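PDB 7C6O: cobalamin biosynthesis protein CobN from Mycobacterium tuberculosis, which probably serves as the catalytic large subunit of cobaltochelatase, which inserts cobalt into the corrin ring during cobalamin biosynthesis at the expense of ATP. Local coordinates for residues E344-R348 against D578-D583; E562-T568 against Q600-A605. All blocks are in the same frame, centred on the assembly; numbering follows the deposited sequence.

Contact 1 (E344-R348 against D578-D583); sequences ERCAR and DAALGD
Arg345 and Arg348, about one turn apart on helix 343-361, meet Asp578 and Asp583 in a salt-bridge network that joins this helix to helix 576-581 and the turn that follows it. Asp578 is the hub. The two arginines approach opposite faces of its carboxylate, and each oxygen accepts one N-H from either side. Arg345 engages it end-on, NH1 reaching OD1 of Asp578 at 3.0 Å. Arg348 comes side-on, and its NE meets Asp578 OD1 at 2.8 Å in a nearly straight bond (170°). With CG anti to the backbone N (chi1 173°) and bends at chi2 and chi3, Arg348 sets its guanidinium over Gly582 CA, 3.9 Å from the plane. Its NH1 also donates to Asp583 OD1 at 2.9 Å, from above that carboxylate. Arg345 turns its NE and NH2 edge to the two Glu344 oxygens, NH2 lying 2.9 Å from Glu344 OE2, and this holds the rotation of its guanidinium. A water donates to both Ala347 O and Asp583 OD2 at the more exposed margin. Outside the network, Arg345 and Arg348 touch Val324 of strand 321-331, Arg345 NH1 also bonds Met571 O, and Asp583 touches Leu352 and Arg355 farther along helix 343-361.

Contact 2 (E562-T568 against Q600-A605); sequences EWLPGKT and QAKRRA
Arg604, at the end of helix 595-604, fills the curve of the loop 562-568 and ties several of its carbonyls together; this is a buried contact. The evidence lies in the guanidinium, whose partners all sit close to its plane. NH1 donates to Glu562 O at 2.9 Å and to Leu564 O at 2.8 Å, the former from above the carbonyl plane. NH2 shares Leu564 O, end-on with NH1, and then turns to Lys567 O at 2.9 Å. NE completes a side-on grip on Lys567 O at 3.0 Å, and a weak bond runs from it to Thr568 O. Anti at chi2, the chain bends at chi3 (84°), which turns the guanidinium into the loop.

The tight apolar packing lies on the 562-563 side. Gln600 CG stands over one face of the Trp563 six-membered ring, 3.6 Å from its centroid and 8° off the normal, a CH-pi contact. NE2 of the same Gln600 lies near Trp563 CZ3 and bonds Asp946 of helix 942-947. Beside it, Glu562 CB lies 3.8 Å from Ala601 CA, while the Glu562 carboxylate turns to Tyr588 OH. Toward Thr568 the fit is looser: a water donates to Thr568 O and Gln600 OE1, which stay 4.4 Å apart.

The positive group is thus met across this contact by neutral carbonyl dipoles rather than a carboxylate. Such an arc of carbonyls probably stabilises the buried charge and holds the loop in its curved shape.

How the contacts relate
Contact 2 lies deeper, its centre about 11 Å from the centre of the chain against about 22 Å for contact 1, which is only partly buried. Both rely on arginines, but with different acceptors: carboxylates in contact 1, one of them shared by two arginines, and main-chain carbonyls in contact 2. Their segments alternate along the chain, 562-568 preceding helix 576-581 and 600-605 following it. The two centres are about 13 Å apart, and the contacts touch where Leu581 CD2 packs 3.4 Å from Ala605 O. Helix 576-581 therefore links them: one side faces helix 343-361, while Pro577 and Leu581 reach Arg604 and Ala605.

Contact 1 (E344-R348 against D578-D583)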
# COMPACT_ATOMS: atom_id res chain seq x y z
N GLU A 344 20.08 -8.43 18.14
CA GLU A 344 18.67 -8.52 18.48
C GLU A 344 17.81 -8.61 17.23
O GLU A 344 16.88 -9.43 17.16
CB GLU A 344 18.25 -7.33 19.35
CG GLU A 344 16.85 -7.43 19.93
CD GLU A 344 15.78 -6.98 18.95
OE1 GLU A 344 16.08 -6.11 18.09
OE2 GLU A 344 14.65 -7.50 19.02
N ARG A 345 18.10 -7.78 16.22
CA ARG A 345 17.36 -7.87 14.96
C ARG A 345 17.68 -9.16 14.22
O ARG A 345 16.83 -9.68 13.49
CB ARG A 345 17.65 -6.66 14.09
CG ARG A 345 17.07 -5.34 14.61
CD ARG A 345 15.55 -5.29 14.47
NE ARG A 345 14.86 -5.91 15.60
CZ ARG A 345 13.54 -6.08 15.67
NH1 ARG A 345 12.76 -5.70 14.67
NH2 ARG A 345 13.01 -6.66 16.74
N CYS A 346 18.90 -9.68 14.37
CA CYS A 346 19.21 -11.00 13.83
C CYS A 346 18.28 -12.06 14.40
O CYS A 346 17.84 -12.96 13.68
CB CYS A 346 20.67 -11.37 14.12
SG CYS A 346 21.88 -10.56 13.07
N ALA A 347 17.96 -11.95 15.69
CA ALA A 347 17.05 -12.90 16.31
C ALA A 347 15.65 -12.81 15.73
O ALA A 347 14.97 -13.83 15.56
CB ALA A 347 17.02 -12.68 17.83
N ARG A 348 15.19 -11.59 15.41
CA ARG A 348 13.87 -11.43 14.81
C ARG A 348 13.83 -12.04 13.41
O ARG A 348 12.88 -12.75 13.06
CB ARG A 348 13.49 -9.96 14.76
CG ARG A 348 12.20 -9.67 14.00
CD ARG A 348 10.96 -10.15 14.76
NE ARG A 348 10.70 -9.35 15.95
CZ ARG A 348 10.79 -9.80 17.20
NH1 ARG A 348 11.11 -11.07 17.43
NH2 ARG A 348 10.54 -8.99 18.22
N ASP A 578 6.18 -4.50 16.08
CA ASP A 578 7.17 -5.55 16.32
C ASP A 578 7.00 -6.15 17.71
O ASP A 578 7.08 -7.38 17.88
CB ASP A 578 8.58 -4.99 16.14
CG ASP A 578 9.65 -6.05 16.31
OD1 ASP A 578 10.03 -6.68 15.30
OD2 ASP A 578 10.12 -6.25 17.45
N ALA A 579 6.77 -5.31 18.72
CA ALA A 579 6.56 -5.82 20.07
C ALA A 579 5.31 -6.68 20.16
O ALA A 579 5.29 -7.70 20.86
CB ALA A 579 6.47 -4.65 21.06
N ALA A 580 4.25 -6.30 19.44
CA ALA A 580 3.01 -7.05 19.50
C ALA A 580 3.11 -8.37 18.75
O ALA A 580 2.78 -9.43 19.29
CB ALA A 580 1.86 -6.20 18.95
N LEU A 581 3.59 -8.33 17.50
CA LEU A 581 3.51 -9.50 16.64
C LEU A 581 4.69 -10.45 16.81
O LEU A 581 4.52 -11.67 16.72
CB LEU A 581 3.42 -9.06 15.17
CG LEU A 581 3.09 -10.16 14.15
CD1 LEU A 581 1.80 -10.88 14.53
CD2 LEU A 581 2.97 -9.56 12.76
N GLY A 582 5.89 -9.93 17.06
CA GLY A 582 7.05 -10.79 17.27
C GLY A 582 7.37 -11.63 16.05
O GLY A 582 7.34 -11.16 14.91
N ASP A 583 7.67 -12.91 16.29
CA ASP A 583 8.01 -13.86 15.25
C ASP A 583 6.79 -14.55 14.64
O ASP A 583 6.97 -15.44 13.79
CB ASP A 583 8.96 -14.94 15.79
CG ASP A 583 10.31 -14.38 16.21
OD1 ASP A 583 10.71 -13.31 15.69
OD2 ASP A 583 10.97 -15.01 17.06
O HOH W 1 13.34 -14.39 17.85

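Contact 2 (E562-T568 against Q600-A605)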
# COMPACT_ATOMS: atom_id res chain seq x y z
N GLU A 562 -0.68 -3.33 11.95
CA GLU A 562 0.28 -2.78 11.00
C GLU A 562 0.20 -1.26 10.89
O GLU A 562 0.95 -0.68 10.11
CB GLU A 562 0.11 -3.42 9.62
CG GLU A 562 -1.22 -3.12 8.92
CD GLU A 562 -2.33 -4.10 9.28
OE1 GLU A 562 -2.33 -4.64 10.41
OE2 GLU A 562 -3.22 -4.33 8.43
N TRP A 563 -0.68 -0.61 11.66
CA TRP A 563 -0.79 0.84 11.67
C TRP A 563 -0.41 1.45 13.01
O TRP A 563 -0.63 2.64 13.22
CB TRP A 563 -2.21 1.26 11.28
CG TRP A 563 -2.57 0.79 9.90
CD1 TRP A 563 -3.23 -0.36 9.57
CD2 TRP A 563 -2.26 1.45 8.67
NE1 TRP A 563 -3.36 -0.45 8.20
CE2 TRP A 563 -2.77 0.65 7.63
CE3 TRP A 563 -1.61 2.64 8.34
CZ2 TRP A 563 -2.65 1.00 6.28
CZ3 TRP A 563 -1.49 2.99 7.00
CH2 TRP A 563 -2.01 2.17 5.99
N LEU A 564 0.16 0.65 13.92
CA LEU A 564 0.60 1.17 15.21
C LEU A 564 1.81 2.08 15.02
O LEU A 564 2.55 1.97 14.04
CB LEU A 564 0.95 0.02 16.15
CG LEU A 564 -0.19 -0.89 16.62
CD1 LEU A 564 0.36 -1.99 17.51
CD2 LEU A 564 -1.25 -0.08 17.36
N PRO A 565 2.02 3.01 15.95
CA PRO A 565 3.17 3.92 15.83
C PRO A 565 4.49 3.16 15.80
O PRO A 565 4.66 2.13 16.46
CB PRO A 565 3.06 4.81 17.08
CG PRO A 565 1.61 4.78 17.42
CD PRO A 565 1.15 3.38 17.08
N GLY A 566 5.42 3.70 15.02
CA GLY A 566 6.71 3.08 14.83
C GLY A 566 7.35 3.64 13.58
O GLY A 566 6.86 4.60 12.99
N LYS A 567 8.45 3.01 13.18
CA LYS A 567 9.13 3.44 11.97
C LYS A 567 8.26 3.16 10.74
O LYS A 567 7.37 2.31 10.75
CB LYS A 567 10.48 2.75 11.82
CG LYS A 567 11.43 3.02 12.99
CD LYS A 567 12.83 2.48 12.71
CE LYS A 567 13.69 2.54 13.96
NZ LYS A 567 13.72 3.89 14.58
N THR A 568 8.55 3.91 9.66
CA THR A 568 7.86 3.72 8.39
C THR A 568 7.92 2.27 7.94
O THR A 568 6.91 1.66 7.58
CB THR A 568 8.48 4.63 7.33
OG1 THR A 568 9.88 4.37 7.26
CG2 THR A 568 8.27 6.09 7.69
N GLN A 600 1.00 -2.14 3.44
CA GLN A 600 1.41 -1.74 4.78
C GLN A 600 1.52 -2.95 5.70
O GLN A 600 2.44 -3.03 6.53
CB GLN A 600 0.43 -0.72 5.36
CG GLN A 600 0.93 -0.01 6.63
CD GLN A 600 2.09 0.95 6.36
OE1 GLN A 600 3.09 0.59 5.75
NE2 GLN A 600 1.94 2.19 6.83
N ALA A 601 0.61 -3.91 5.56
CA ALA A 601 0.72 -5.15 6.33
C ALA A 601 1.94 -5.96 5.90
O ALA A 601 2.61 -6.56 6.74
CB ALA A 601 -0.56 -5.97 6.18
N LYS A 602 2.24 -5.98 4.60
CA LYS A 602 3.42 -6.69 4.11
C LYS A 602 4.69 -6.14 4.73
O LYS A 602 5.61 -6.90 5.06
CB LYS A 602 3.51 -6.59 2.59
CG LYS A 602 2.42 -7.31 1.81
CD LYS A 602 2.47 -6.94 0.33
CE LYS A 602 3.69 -7.53 -0.37
NZ LYS A 602 3.53 -8.99 -0.64
N ARG A 603 4.77 -4.82 4.90
CA ARG A 603 6.02 -4.16 5.25
C ARG A 603 6.19 -3.89 6.73
O ARG A 603 7.32 -3.90 7.22
CB ARG A 603 6.15 -2.85 4.47
CG ARG A 603 6.12 -3.06 2.97
CD ARG A 603 6.27 -1.76 2.19
NE ARG A 603 6.29 -2.02 0.76
CZ ARG A 603 6.40 -1.09 -0.18
NH1 ARG A 603 6.51 0.19 0.15
NH2 ARG A 603 6.40 -1.45 -1.46
N ARG A 604 5.10 -3.65 7.47
CA ARG A 604 5.21 -3.37 8.90
C ARG A 604 4.81 -4.56 9.77
O ARG A 604 4.97 -4.49 10.99
CB ARG A 604 4.39 -2.14 9.27
CG ARG A 604 4.78 -0.89 8.47
CD ARG A 604 4.09 0.38 8.95
NE ARG A 604 4.77 1.01 10.08
CZ ARG A 604 4.22 1.17 11.29
NH1 ARG A 604 2.98 0.75 11.51
NH2 ARG A 604 4.91 1.76 12.26
N ALA A 605 4.32 -5.65 9.18
CA ALA A 605 3.94 -6.83 9.95
C ALA A 605 4.27 -8.12 9.21
O ALA A 605 3.60 -9.14 9.43
CB ALA A 605 2.45 -6.78 10.32
O HOH W 2 5.72 1.03 5.13